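ICChI, a glycosylated chitinase (Ipomoea carnea, PDB 6IDN) hydrolyses chitin and also shows lysozyme activity, as a glycosylated plant enzyme with the TIM-barrel fold of glycosyl hydrolase family 18. Local coordinates at residues C160-Y165 / N203-T208; A156-E161 / V179-Y184; I209-L214 / T247-G252. One frame throughout, in Å; residues are numbered along the deposited sequence. Where two conformers were deposited one is given.

Contact 1 (C160-Y165 / N203-T208); sequences CEFPDY and NNDWST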
ATOM      1  N   CYS A 160      -9.265   4.540  -8.894  1.00 17.13           N
ATOM      2  CA  CYS A 160     -10.000   5.770  -8.619  1.00 18.00           C
ATOM      3  C   CYS A 160     -11.483   5.721  -8.972  1.00 21.07           C
ATOM      4  O   CYS A 160     -12.218   6.602  -8.522  1.00 21.90           O
ATOM      5  CB  CYS A 160      -9.355   6.976  -9.319  1.00 16.75           C
ATOM      6  SG  CYS A 160      -9.021   6.863 -11.118  1.00 20.73           S
ATOM      7  N   GLU A 161     -11.950   4.754  -9.770  1.00 19.10           N
ATOM      8  CA  GLU A 161     -13.366   4.725 -10.143  1.00 22.78           C
ATOM      9  C   GLU A 161     -14.159   4.184  -8.959  1.00 22.03           C
ATOM     10  O   GLU A 161     -13.988   3.030  -8.560  1.00 28.58           O
ATOM     11  CB  GLU A 161     -13.594   3.895 -11.407  1.00 26.61           C
ATOM     12  CG  GLU A 161     -14.906   4.195 -12.104  1.00 32.30           C
ATOM     13  CD  GLU A 161     -14.950   3.711 -13.537  1.00 38.67           C
ATOM     14  OE1 GLU A 161     -13.970   3.088 -14.009  1.00 38.70           O
ATOM     15  OE2 GLU A 161     -15.988   3.945 -14.187  1.00 48.44           O
ATOM     16  N   PHE A 162     -14.994   5.030  -8.373  1.00 25.41           N
ATOM     17  CA  PHE A 162     -15.723   4.735  -7.151  1.00 20.36           C
ATOM     18  C   PHE A 162     -17.112   4.194  -7.478  1.00 22.44           C
ATOM     19  O   PHE A 162     -17.799   4.732  -8.358  1.00 27.50           O
ATOM     20  CB  PHE A 162     -15.848   6.006  -6.302  1.00 20.00           C
ATOM     21  CG  PHE A 162     -16.528   5.797  -4.974  1.00 20.82           C
ATOM     22  CD1 PHE A 162     -17.913   5.812  -4.888  1.00 23.96           C
ATOM     23  CD2 PHE A 162     -15.788   5.580  -3.826  1.00 19.28           C
ATOM     24  CE1 PHE A 162     -18.557   5.619  -3.672  1.00 29.56           C
ATOM     25  CE2 PHE A 162     -16.413   5.390  -2.606  1.00 19.18           C
ATOM     26  CZ  PHE A 162     -17.807   5.408  -2.530  1.00 23.22           C
ATOM     27  N   PRO A 163     -17.570   3.130  -6.798  1.00 23.95           N
ATOM     28  CA  PRO A 163     -16.860   2.353  -5.781  1.00 26.81           C
ATOM     29  C   PRO A 163     -15.956   1.304  -6.418  1.00 18.76           C
ATOM     30  O   PRO A 163     -16.256   0.859  -7.530  1.00 24.44           O
ATOM     31  CB  PRO A 163     -17.998   1.708  -4.988  1.00 30.01           C
ATOM     32  CG  PRO A 163     -19.091   1.537  -5.991  1.00 34.75           C
ATOM     33  CD  PRO A 163     -18.976   2.698  -6.952  1.00 26.84           C
ATOM     34  N   ASP A 164     -14.867   0.944  -5.736  1.00 18.01           N
ATOM     35  CA  ASP A 164     -13.922  -0.042  -6.244  1.00 18.40           C
ATOM     36  C   ASP A 164     -14.473  -1.447  -6.034  1.00 19.53           C
ATOM     37  O   ASP A 164     -14.826  -1.822  -4.913  1.00 21.13           O
ATOM     38  CB  ASP A 164     -12.580   0.119  -5.523  1.00 19.60           C
ATOM     39  CG  ASP A 164     -11.528  -0.810  -6.053  1.00 21.51           C
ATOM     40  OD1 ASP A 164     -10.839  -0.432  -7.022  1.00 23.83           O
ATOM     41  OD2 ASP A 164     -11.405  -1.930  -5.521  1.00 19.41           O
ATOM     42  N   TYR A 165     -14.557  -2.232  -7.117  0.54 19.09           N
ATOM     43  CA  TYR A 165     -15.114  -3.581  -7.010  0.54 19.76           C
ATOM     44  C   TYR A 165     -14.403  -4.390  -5.937  0.54 19.03           C
ATOM     45  O   TYR A 165     -15.045  -5.046  -5.108  0.54 19.19           O
ATOM     46  CB  TYR A 165     -15.026  -4.326  -8.347  0.54 21.61           C
ATOM     47  CG  TYR A 165     -15.137  -5.847  -8.197  0.54 23.85           C
ATOM     48  CD1 TYR A 165     -16.357  -6.457  -7.923  0.54 29.63           C
ATOM     49  CD2 TYR A 165     -14.021  -6.668  -8.321  0.54 21.83           C
ATOM     50  CE1 TYR A 165     -16.459  -7.843  -7.774  0.54 24.65           C
ATOM     51  CE2 TYR A 165     -14.118  -8.058  -8.178  0.54 22.70           C
ATOM     52  CZ  TYR A 165     -15.337  -8.639  -7.902  0.54 24.08           C
ATOM     53  OH  TYR A 165     -15.431 -10.022  -7.766  0.54 25.10           O
ATOM     54  N   ASN A 203     -13.322  14.792  -4.490  1.00 18.35           N
ATOM     55  CA  ASN A 203     -14.214  15.600  -3.656  1.00 19.84           C
ATOM     56  C   ASN A 203     -15.597  14.981  -3.508  1.00 22.13           C
ATOM     57  O   ASN A 203     -16.230  15.123  -2.453  1.00 22.26           O
ATOM     58  CB  ASN A 203     -14.374  16.998  -4.250  1.00 20.34           C
ATOM     59  CG  ASN A 203     -13.164  17.861  -4.050  1.00 26.76           C
ATOM     60  OD1 ASN A 203     -12.475  17.763  -3.028  1.00 23.63           O
ATOM     61  ND2 ASN A 203     -12.907  18.744  -5.017  1.00 26.02           N
ATOM     62  N   ASN A 204     -16.091  14.317  -4.544  1.00 18.79           N
ATOM     63  CA  ASN A 204     -17.476  13.865  -4.537  1.00 23.70           C
ATOM     64  C   ASN A 204     -17.633  12.417  -4.114  1.00 25.90           C
ATOM     65  O   ASN A 204     -18.676  12.061  -3.548  1.00 25.54           O
ATOM     66  CB  ASN A 204     -18.104  14.059  -5.920  1.00 23.38           C
ATOM     67  CG  ASN A 204     -18.142  15.513  -6.334  1.00 29.22           C
ATOM     68  OD1 ASN A 204     -18.135  16.402  -5.486  1.00 31.89           O
ATOM     69  ND2 ASN A 204     -18.218  15.767  -7.635  1.00 31.38           N
ATOM     70  N   ASP A 205     -16.624  11.584  -4.365  1.00 19.24           N
ATOM     71  CA  ASP A 205     -16.722  10.154  -4.118  1.00 17.32           C
ATOM     72  C   ASP A 205     -15.819   9.730  -2.970  1.00 17.61           C
ATOM     73  O   ASP A 205     -16.308   9.249  -1.946  1.00 18.05           O
ATOM     74  CB  ASP A 205     -16.367   9.358  -5.393  1.00 20.46           C
ATOM     75  CG  ASP A 205     -17.360   9.585  -6.540  1.00 25.11           C
ATOM     76  OD1 ASP A 205     -18.518   9.980  -6.282  1.00 31.31           O
ATOM     77  OD2 ASP A 205     -16.976   9.356  -7.713  1.00 26.13           O
ATOM     78  N   TRP A 206     -14.507   9.928  -3.101  1.00 17.17           N
ATOM     79  CA  TRP A 206     -13.588   9.372  -2.114  1.00 17.81           C
ATOM     80  C   TRP A 206     -13.651  10.117  -0.790  1.00 17.61           C
ATOM     81  O   TRP A 206     -13.308   9.542   0.254  1.00 17.54           O
ATOM     82  CB  TRP A 206     -12.169   9.349  -2.702  1.00 16.35           C
ATOM     83  CG  TRP A 206     -12.114   8.304  -3.778  1.00 16.23           C
ATOM     84  CD1 TRP A 206     -12.098   8.513  -5.138  1.00 16.44           C
ATOM     85  CD2 TRP A 206     -12.185   6.891  -3.588  1.00 15.23           C
ATOM     86  NE1 TRP A 206     -12.123   7.302  -5.801  1.00 16.03           N
ATOM     87  CE2 TRP A 206     -12.180   6.293  -4.872  1.00 15.87           C
ATOM     88  CE3 TRP A 206     -12.238   6.064  -2.457  1.00 16.54           C
ATOM     89  CZ2 TRP A 206     -12.205   4.908  -5.049  1.00 17.80           C
ATOM     90  CZ3 TRP A 206     -12.275   4.690  -2.635  1.00 15.65           C
ATOM     91  CH2 TRP A 206     -12.261   4.124  -3.923  1.00 18.66           C
ATOM     92  N   SER A 207     -14.105  11.372  -0.807  0.68 17.82           N
ATOM     93  CA  SER A 207     -14.343  12.111   0.424  0.68 21.85           C
ATOM     94  C   SER A 207     -15.377  11.436   1.316  0.68 21.86           C
ATOM     95  O   SER A 207     -15.403  11.701   2.522  0.68 24.52           O
ATOM     96  CB  SER A 207     -14.802  13.531   0.087  0.68 19.59           C
ATOM     97  OG  SER A 207     -16.110  13.520  -0.467  0.68 20.59           O
ATOM     98  N   THR A 208     -16.231  10.577   0.756  1.00 16.35           N
ATOM     99  CA  THR A 208     -17.320   9.995   1.528  1.00 17.62           C
ATOM    100  C   THR A 208     -16.909   8.764   2.316  1.00 18.06           C
ATOM    101  O   THR A 208     -17.690   8.302   3.155  1.00 21.50           O
ATOM    102  CB  THR A 208     -18.531   9.642   0.636  1.00 23.18           C
ATOM    103  OG1 THR A 208     -18.242   8.499  -0.193  1.00 22.03           O
ATOM    104  CG2 THR A 208     -18.948  10.839  -0.227  1.00 23.02           C
TER
HETATM  105  O   HOH W   1     -14.712   8.309  -8.810  1.00 24.46           O
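Phe-162 stands edge-on over the indole of Trp-206, an edge-to-face (T-shaped) pair with the ring planes at 90° and the centroid of the phenyl 4.9 Å from that of the six-membered ring. A single atom leads: Phe-162 CD2 lies 3.8 Å from Trp-206 CZ3 and about as far from CH2, CE3 and CD2 of the same indole. With CG anti to the backbone N (chi1 -177°), Phe-162 reaches across to the helix, where Asp-205 flanks it: Asp-205 CB packs 3.5 Å from Phe-162 CB, and the backbone O of Asp-205 sits over one face of the phenyl toward its rim. That same O accepts both the N-H and the hydroxyl of Thr-208. The indole N-H has its acceptor close to the ring plane: Trp-206 NE1 donates to Cys-160 O at 2.8 Å, nearly straight at 168°, although it approaches from above the carbonyl plane. A water donates to Cys-160 O as well, and to Asp-205 OD2 at 2.7 Å, tying loop to helix a second time. An alanine in place of Trp-206 would probably leave Cys-160 O without its indole donor and open a gap beneath the phenyl edge. Phe-162 also touches an N-acetylglucosamine of a glycan. The loop 160-165 follows strand 153-156 and is pinned by the Cys-160 to Cys-189 disulfide; helix 196-206 lays Trp-206 against it, with Val-181 of strand 178-182 also touching the indole.

Contact 2 (A156-E161 / V179-Y184); sequences AAPACE and VWVQFY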
ATOM      1  N   ALA A 156      -5.465   0.509   2.282  1.00 14.45           N
ATOM      2  CA  ALA A 156      -6.092  -0.014   1.066  1.00 12.66           C
ATOM      3  C   ALA A 156      -5.675   0.810  -0.138  1.00 10.82           C
ATOM      4  O   ALA A 156      -5.515   2.029  -0.037  1.00 13.04           O
ATOM      5  CB  ALA A 156      -7.630   0.002   1.162  1.00 15.58           C
ATOM      6  N   ALA A 157      -5.592   0.149  -1.301  1.00 13.70           N
ATOM      7  CA  ALA A 157      -5.135   0.775  -2.543  1.00 13.55           C
ATOM      8  C   ALA A 157      -6.146   0.569  -3.668  1.00 18.12           C
ATOM      9  O   ALA A 157      -5.857  -0.099  -4.671  1.00 16.64           O
ATOM     10  CB  ALA A 157      -3.758   0.226  -2.946  1.00 14.23           C
ATOM     11  N   PRO A 158      -7.333   1.152  -3.547  1.00 15.34           N
ATOM     12  CA  PRO A 158      -8.316   1.033  -4.631  1.00 13.12           C
ATOM     13  C   PRO A 158      -7.914   1.871  -5.834  1.00 15.48           C
ATOM     14  O   PRO A 158      -7.149   2.826  -5.738  1.00 17.31           O
ATOM     15  CB  PRO A 158      -9.601   1.578  -4.002  1.00 13.74           C
ATOM     16  CG  PRO A 158      -9.096   2.666  -3.054  1.00 13.63           C
ATOM     17  CD  PRO A 158      -7.788   2.079  -2.489  1.00 13.32           C
ATOM     18  N   ALA A 159      -8.491   1.525  -6.985  1.00 15.13           N
ATOM     19  CA  ALA A 159      -8.381   2.389  -8.150  1.00 16.69           C
ATOM     20  C   ALA A 159      -9.401   3.519  -8.038  1.00 17.72           C
ATOM     21  O   ALA A 159     -10.305   3.494  -7.200  1.00 18.76           O
ATOM     22  CB  ALA A 159      -8.581   1.580  -9.431  1.00 22.95           C
ATOM     23  N   CYS A 160      -9.265   4.540  -8.894  1.00 17.13           N
ATOM     24  CA  CYS A 160     -10.000   5.770  -8.619  1.00 18.00           C
ATOM     25  C   CYS A 160     -11.483   5.721  -8.972  1.00 21.07           C
ATOM     26  O   CYS A 160     -12.218   6.602  -8.522  1.00 21.90           O
ATOM     27  CB  CYS A 160      -9.355   6.976  -9.319  1.00 16.75           C
ATOM     28  SG  CYS A 160      -9.021   6.863 -11.118  1.00 20.73           S
ATOM     29  N   GLU A 161     -11.950   4.754  -9.770  1.00 19.10           N
ATOM     30  CA  GLU A 161     -13.366   4.725 -10.143  1.00 22.78           C
ATOM     31  C   GLU A 161     -14.159   4.184  -8.959  1.00 22.03           C
ATOM     32  O   GLU A 161     -13.988   3.030  -8.560  1.00 28.58           O
ATOM     33  CB  GLU A 161     -13.594   3.895 -11.407  1.00 26.61           C
ATOM     34  CG  GLU A 161     -14.906   4.195 -12.104  1.00 32.30           C
ATOM     35  CD  GLU A 161     -14.950   3.711 -13.537  1.00 38.67           C
ATOM     36  OE1 GLU A 161     -13.970   3.088 -14.009  1.00 38.70           O
ATOM     37  OE2 GLU A 161     -15.988   3.945 -14.187  1.00 48.44           O
ATOM     38  N   VAL A 179      -6.017   5.047   3.085  1.00 14.99           N
ATOM     39  CA  VAL A 179      -6.537   4.618   1.777  1.00 12.38           C
ATOM     40  C   VAL A 179      -5.823   5.505   0.761  1.00 14.94           C
ATOM     41  O   VAL A 179      -5.947   6.730   0.816  1.00 14.82           O
ATOM     42  CB  VAL A 179      -8.065   4.750   1.638  1.00 14.82           C
ATOM     43  CG1 VAL A 179      -8.458   4.427   0.191  1.00 15.94           C
ATOM     44  CG2 VAL A 179      -8.761   3.788   2.613  1.00 12.37           C
ATOM     45  N   TRP A 180      -5.020   4.906  -0.128  1.00 13.24           N
ATOM     46  CA  TRP A 180      -4.379   5.639  -1.219  1.00 14.03           C
ATOM     47  C   TRP A 180      -5.100   5.278  -2.497  1.00 14.00           C
ATOM     48  O   TRP A 180      -5.014   4.142  -2.962  1.00 15.03           O
ATOM     49  CB  TRP A 180      -2.880   5.337  -1.321  1.00 13.79           C
ATOM     50  CG  TRP A 180      -2.430   4.020  -0.764  1.00 17.63           C
ATOM     51  CD1 TRP A 180      -2.581   2.790  -1.332  1.00 19.54           C
ATOM     52  CD2 TRP A 180      -1.695   3.821   0.437  1.00 21.85           C
ATOM     53  NE1 TRP A 180      -2.007   1.825  -0.543  1.00 26.61           N
ATOM     54  CE2 TRP A 180      -1.434   2.434   0.534  1.00 16.87           C
ATOM     55  CE3 TRP A 180      -1.205   4.680   1.431  1.00 24.16           C
ATOM     56  CZ2 TRP A 180      -0.760   1.885   1.595  1.00 37.00           C
ATOM     57  CZ3 TRP A 180      -0.500   4.109   2.512  1.00 25.18           C
ATOM     58  CH2 TRP A 180      -0.299   2.726   2.564  1.00 21.84           C
ATOM     59  N   VAL A 181      -5.815   6.240  -3.060  1.00 13.80           N
ATOM     60  CA  VAL A 181      -6.623   6.023  -4.255  1.00 12.07           C
ATOM     61  C   VAL A 181      -5.734   6.174  -5.479  1.00 19.95           C
ATOM     62  O   VAL A 181      -5.059   7.198  -5.644  1.00 16.50           O
ATOM     63  CB  VAL A 181      -7.803   7.001  -4.303  1.00 14.54           C
ATOM     64  CG1 VAL A 181      -8.668   6.684  -5.504  1.00 14.90           C
ATOM     65  CG2 VAL A 181      -8.609   6.930  -3.007  1.00 14.34           C
ATOM     66  N   GLN A 182      -5.713   5.151  -6.328  1.00 14.27           N
ATOM     67  CA  GLN A 182      -4.804   5.129  -7.473  1.00 15.43           C
ATOM     68  C   GLN A 182      -5.417   5.911  -8.623  1.00 18.71           C
ATOM     69  O   GLN A 182      -6.286   5.413  -9.334  1.00 16.50           O
ATOM     70  CB  GLN A 182      -4.485   3.694  -7.894  1.00 15.48           C
ATOM     71  CG  GLN A 182      -3.683   2.869  -6.873  1.00 16.16           C
ATOM     72  CD  GLN A 182      -3.734   1.366  -7.149  1.00 26.65           C
ATOM     73  OE1 GLN A 182      -4.616   0.893  -7.841  1.00 51.26           O
ATOM     74  NE2 GLN A 182      -2.800   0.623  -6.581  1.00 43.37           N
ATOM     75  N   PHE A 183      -4.923   7.128  -8.821  1.00 14.62           N
ATOM     76  CA  PHE A 183      -5.363   7.975  -9.931  1.00 14.95           C
ATOM     77  C   PHE A 183      -4.403   7.770 -11.104  1.00 16.36           C
ATOM     78  O   PHE A 183      -3.650   8.653 -11.509  1.00 15.17           O
ATOM     79  CB  PHE A 183      -5.434   9.434  -9.483  1.00 12.38           C
ATOM     80  CG  PHE A 183      -6.653   9.748  -8.676  1.00 15.91           C
ATOM     81  CD1 PHE A 183      -7.824  10.081  -9.310  1.00 19.80           C
ATOM     82  CD2 PHE A 183      -6.642   9.634  -7.294  1.00 16.05           C
ATOM     83  CE1 PHE A 183      -8.978  10.359  -8.571  1.00 20.09           C
ATOM     84  CE2 PHE A 183      -7.791   9.905  -6.559  1.00 17.42           C
ATOM     85  CZ  PHE A 183      -8.954  10.260  -7.204  1.00 17.22           C
ATOM     86  N   TYR A 184      -4.436   6.548 -11.634  1.00 15.86           N
ATOM     87  CA  TYR A 184      -3.633   6.195 -12.798  1.00 17.03           C
ATOM     88  C   TYR A 184      -4.179   4.910 -13.381  1.00 16.66           C
ATOM     89  O   TYR A 184      -4.865   4.140 -12.705  1.00 18.46           O
ATOM     90  CB  TYR A 184      -2.129   6.052 -12.494  1.00 18.59           C
ATOM     91  CG  TYR A 184      -1.710   5.175 -11.313  1.00 16.03           C
ATOM     92  CD1 TYR A 184      -1.659   5.695 -10.020  1.00 18.15           C
ATOM     93  CD2 TYR A 184      -1.334   3.848 -11.499  1.00 18.88           C
ATOM     94  CE1 TYR A 184      -1.252   4.922  -8.940  1.00 16.35           C
ATOM     95  CE2 TYR A 184      -0.931   3.064 -10.425  1.00 21.27           C
ATOM     96  CZ  TYR A 184      -0.901   3.601  -9.144  1.00 18.37           C
ATOM     97  OH  TYR A 184      -0.498   2.831  -8.065  1.00 19.69           O
TER
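Two backbone hydrogen bonds join 156-161 to 179-184: Gln-182 N donates to Pro-158 O at 2.8 Å, and Trp-180 N to Ala-156 O at 2.9 Å. Ala-156 pairs in parallel with Val-179, and a single further bridge sets Ala-159 beside Gln-182, even though 157-161 is no longer regular strand.

The side chains then close in around this seam. Gln-182 CB lies 3.5 Å from Pro-158 O, and the side chain, extended beyond CG, runs along the backbone to pass close to Ala-157 O. Ala-157 CB meets the indole of Trp-180 at its edge, in the ring plane, 3.3 Å from CD1, while Ala-156 O lies over a face of the same ring. Val-179 CG1 is anti to the backbone N (chi1 174°), which carries it to the proline ring, 3.6 Å from Pro-158 CD. Farther along, Cys-160 CB sits over the face of Phe-183, a CH-pi contact 3.7 Å from the ring centroid, and its SG, bound to Cys-189, lies obliquely to the same ring. Val-181 CG1 packs 3.5 Å from Cys-160 CA. Phe-183 is the centre of an inverse gamma turn, where the chain has left the strand.

Trp-180 and Gln-182 also send their side-chain N-H groups, weakly, to Asp-123 and Asp-125 of strand 121-126, and both touch Met-254 of strand 250-256. The neighbouring parallel strands 153-156 and 178-182 belong to the TIM-barrel wall. Asp-123 and Asp-125 fit the DxxDxDxE signature of family 18, so Trp-180 and Gln-182 probably line the active-site end of the barrel.

Contact 3 (I209-L214 / T247-G252); sequences ILTDDL and TYDYGG
The start of a parallel strand pair in the barrel wall brings 209-214 against 247-252, Leu-214 pairing with Tyr-250. Leu-214 uses both of its backbone groups: its N donates to Asp-249 O at 2.8 Å, and its O accepts from Gly-251 N at 2.7 Å. Asp-249 O also takes a C-H...O contact from Asp-213 CA at 3.4 Å. Gly-251 faces Asp-213 so closely that a side-chain carbon there would run into Asp-213 CB.

Just before the strand, a type I turn from Thr-247 to Tyr-250 swings Asp-249 toward segment 209-214. With CG between the backbone N and the carbonyl carbon (chi1 59°), its carboxylate comes up to Thr-211: Asp-249 OD2 is 3.0 Å from Thr-211 O, two acceptors with no hydrogen bond between them. The side chains of Asp-249 and Thr-211 cross at about a right angle. Asp-249 CB sits over the centre of the Tyr-248 ring and 3.4 Å from Asp-212 O. The Tyr-248 hydroxyl reaches 209-214 through water: one water, 2.8 Å from Tyr-248 OH, donates to Ile-209 O, and another, 2.7 Å from that OH, makes a weak bond to Thr-211 O.

With helix 233-244 between its strands, this is the beta-alpha-beta unit from which TIM barrels are built.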
ATOM      1  N   ILE A 209     -15.719   8.214   2.092  1.00 17.95           N
ATOM      2  CA  ILE A 209     -15.354   7.018   2.836  1.00 17.66           C
ATOM      3  C   ILE A 209     -14.859   7.407   4.225  1.00 19.84           C
ATOM      4  O   ILE A 209     -14.424   8.535   4.471  1.00 16.55           O
ATOM      5  CB  ILE A 209     -14.314   6.167   2.089  1.00 15.89           C
ATOM      6  CG1 ILE A 209     -12.922   6.840   2.069  1.00 14.09           C
ATOM      7  CG2 ILE A 209     -14.850   5.810   0.706  1.00 18.64           C
ATOM      8  CD1 ILE A 209     -11.779   5.949   1.578  1.00 18.19           C
ATOM      9  N   LEU A 210     -14.957   6.457   5.154  1.00 17.24           N
ATOM     10  CA  LEU A 210     -14.459   6.646   6.512  1.00 13.61           C
ATOM     11  C   LEU A 210     -13.053   6.066   6.574  1.00 16.84           C
ATOM     12  O   LEU A 210     -12.874   4.855   6.723  1.00 18.29           O
ATOM     13  CB  LEU A 210     -15.370   5.980   7.541  1.00 14.94           C
ATOM     14  CG  LEU A 210     -16.574   6.823   7.966  1.00 16.01           C
ATOM     15  CD1 LEU A 210     -17.644   6.876   6.873  1.00 21.56           C
ATOM     16  CD2 LEU A 210     -17.177   6.320   9.271  1.00 16.93           C
ATOM     17  N   THR A 211     -12.054   6.938   6.494  1.00 13.25           N
ATOM     18  CA  THR A 211     -10.671   6.548   6.729  1.00 14.99           C
ATOM     19  C   THR A 211      -9.996   7.706   7.437  1.00 16.94           C
ATOM     20  O   THR A 211     -10.398   8.857   7.265  1.00 17.65           O
ATOM     21  CB  THR A 211      -9.931   6.201   5.428  1.00 18.12           C
ATOM     22  OG1 THR A 211      -8.617   5.723   5.750  1.00 17.05           O
ATOM     23  CG2 THR A 211      -9.795   7.425   4.514  1.00 17.13           C
ATOM     24  N   ASP A 212      -8.981   7.400   8.251  1.00 17.70           N
ATOM     25  CA  ASP A 212      -8.319   8.482   8.975  1.00 20.53           C
ATOM     26  C   ASP A 212      -7.438   9.322   8.057  1.00 17.20           C
ATOM     27  O   ASP A 212      -7.301  10.532   8.275  1.00 19.72           O
ATOM     28  CB  ASP A 212      -7.496   7.922  10.133  1.00 22.86           C
ATOM     29  CG  ASP A 212      -8.357   7.570  11.324  1.00 37.89           C
ATOM     30  OD1 ASP A 212      -9.265   8.365  11.650  1.00 46.96           O
ATOM     31  OD2 ASP A 212      -8.125   6.503  11.931  1.00 61.43           O
ATOM     32  N   ASP A 213      -6.840   8.712   7.037  1.00 15.60           N
ATOM     33  CA  ASP A 213      -5.933   9.419   6.135  1.00 15.01           C
ATOM     34  C   ASP A 213      -6.219   8.996   4.707  1.00 14.18           C
ATOM     35  O   ASP A 213      -6.103   7.812   4.377  1.00 16.94           O
ATOM     36  CB  ASP A 213      -4.462   9.134   6.469  1.00 18.61           C
ATOM     37  CG  ASP A 213      -3.986   9.848   7.725  1.00 29.81           C
ATOM     38  OD1 ASP A 213      -4.317  11.039   7.922  1.00 39.72           O
ATOM     39  OD2 ASP A 213      -3.235   9.222   8.500  1.00 47.76           O
ATOM     40  N   LEU A 214      -6.558   9.966   3.864  1.00 15.10           N
ATOM     41  CA  LEU A 214      -6.850   9.738   2.454  1.00 13.92           C
ATOM     42  C   LEU A 214      -5.685  10.289   1.637  1.00 14.70           C
ATOM     43  O   LEU A 214      -5.324  11.464   1.780  1.00 16.06           O
ATOM     44  CB  LEU A 214      -8.174  10.414   2.081  1.00 14.67           C
ATOM     45  CG  LEU A 214      -8.693  10.197   0.660  1.00 14.15           C
ATOM     46  CD1 LEU A 214      -9.120   8.740   0.453  1.00 16.88           C
ATOM     47  CD2 LEU A 214      -9.852  11.175   0.340  1.00 14.43           C
ATOM     48  N   THR A 247      -9.344  18.959   2.069  1.00 22.56           N
ATOM     49  CA  THR A 247     -10.082  17.830   2.620  1.00 20.00           C
ATOM     50  C   THR A 247      -9.557  17.499   4.015  1.00 20.54           C
ATOM     51  O   THR A 247      -8.344  17.437   4.225  1.00 20.50           O
ATOM     52  CB  THR A 247      -9.929  16.635   1.675  1.00 18.33           C
ATOM     53  OG1 THR A 247     -10.454  16.993   0.386  1.00 21.04           O
ATOM     54  CG2 THR A 247     -10.658  15.412   2.205  1.00 22.72           C
ATOM     55  N   TYR A 248     -10.472  17.297   4.973  1.00 19.93           N
ATOM     56  CA  TYR A 248     -10.068  17.252   6.378  1.00 19.76           C
ATOM     57  C   TYR A 248      -9.105  16.105   6.654  1.00 23.33           C
ATOM     58  O   TYR A 248      -8.187  16.240   7.474  1.00 25.49           O
ATOM     59  CB  TYR A 248     -11.299  17.148   7.285  1.00 22.01           C
ATOM     60  CG  TYR A 248     -11.778  15.731   7.562  1.00 23.35           C
ATOM     61  CD1 TYR A 248     -12.659  15.093   6.694  1.00 22.86           C
ATOM     62  CD2 TYR A 248     -11.362  15.034   8.690  1.00 20.38           C
ATOM     63  CE1 TYR A 248     -13.111  13.809   6.938  1.00 22.26           C
ATOM     64  CE2 TYR A 248     -11.808  13.745   8.943  1.00 23.08           C
ATOM     65  CZ  TYR A 248     -12.688  13.141   8.065  1.00 24.37           C
ATOM     66  OH  TYR A 248     -13.149  11.867   8.311  1.00 22.56           O
ATOM     67  N   ASP A 249      -9.296  14.964   5.994  1.00 19.91           N
ATOM     68  CA  ASP A 249      -8.462  13.799   6.250  1.00 18.83           C
ATOM     69  C   ASP A 249      -7.425  13.574   5.155  1.00 19.04           C
ATOM     70  O   ASP A 249      -6.910  12.460   5.016  1.00 18.04           O
ATOM     71  CB  ASP A 249      -9.314  12.533   6.462  1.00 18.77           C
ATOM     72  CG  ASP A 249     -10.207  12.185   5.271  1.00 20.27           C
ATOM     73  OD1 ASP A 249     -10.401  13.037   4.386  1.00 18.77           O
ATOM     74  OD2 ASP A 249     -10.749  11.044   5.241  1.00 20.89           O
ATOM     75  N   TYR A 250      -7.097  14.614   4.387  1.00 18.74           N
ATOM     76  CA  TYR A 250      -5.963  14.538   3.475  1.00 18.46           C
ATOM     77  C   TYR A 250      -4.733  14.050   4.221  1.00 18.69           C
ATOM     78  O   TYR A 250      -4.358  14.607   5.260  1.00 20.54           O
ATOM     79  CB  TYR A 250      -5.684  15.908   2.853  1.00 20.51           C
ATOM     80  CG  TYR A 250      -4.327  16.004   2.184  1.00 19.51           C
ATOM     81  CD1 TYR A 250      -4.104  15.445   0.932  1.00 19.17           C
ATOM     82  CD2 TYR A 250      -3.271  16.642   2.821  1.00 21.11           C
ATOM     83  CE1 TYR A 250      -2.860  15.527   0.329  1.00 18.18           C
ATOM     84  CE2 TYR A 250      -2.024  16.727   2.224  1.00 23.66           C
ATOM     85  CZ  TYR A 250      -1.829  16.166   0.983  1.00 20.05           C
ATOM     86  OH  TYR A 250      -0.592  16.254   0.378  1.00 23.66           O
ATOM     87  N   GLY A 251      -4.113  13.001   3.691  1.00 16.11           N
ATOM     88  CA  GLY A 251      -2.945  12.438   4.344  1.00 18.28           C
ATOM     89  C   GLY A 251      -1.643  12.564   3.582  1.00 18.01           C
ATOM     90  O   GLY A 251      -0.563  12.421   4.170  1.00 20.19           O
ATOM     91  N   GLY A 252      -1.718  12.811   2.277  1.00 15.64           N
ATOM     92  CA  GLY A 252      -0.507  12.944   1.491  1.00 16.63           C
ATOM     93  C   GLY A 252      -0.617  12.304   0.129  1.00 17.62           C
ATOM     94  O   GLY A 252      -1.722  12.190  -0.412  1.00 15.14           O
TER
HETATM   95  O   HOH W   2     -14.779  10.537   6.434  1.00 25.04           O
HETATM   96  O   HOH W   3     -11.326  10.788  10.006  1.00 30.51           O

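Overall arrangement
Contacts 2 and 3 lie in the barrel wall, contact 1 between a loop and helix 196-206 outside it. Contacts 1 and 2 share Cys-160 and Glu-161, their centres about 9 Å apart; Trp-206 CH2 packs 3.6 Å from Pro-158 CG. Neighbouring strands 178-182 and 213-219 join contacts 2 and 3, Val-179 N lying 3.1 Å from Asp-213 O, a probable hydrogen bond. Phe-162 CE2 of contact 1 packs 3.7 Å from Ile-209 CG2 of contact 3. One glycan lies at contact 1: an N-acetylglucosamine is about 4 Å from the side chain of Phe-162, against about 10 Å from that of Pro-158. Contact 2 lies by strand 121-126, which probably carries the catalytic acidic signature.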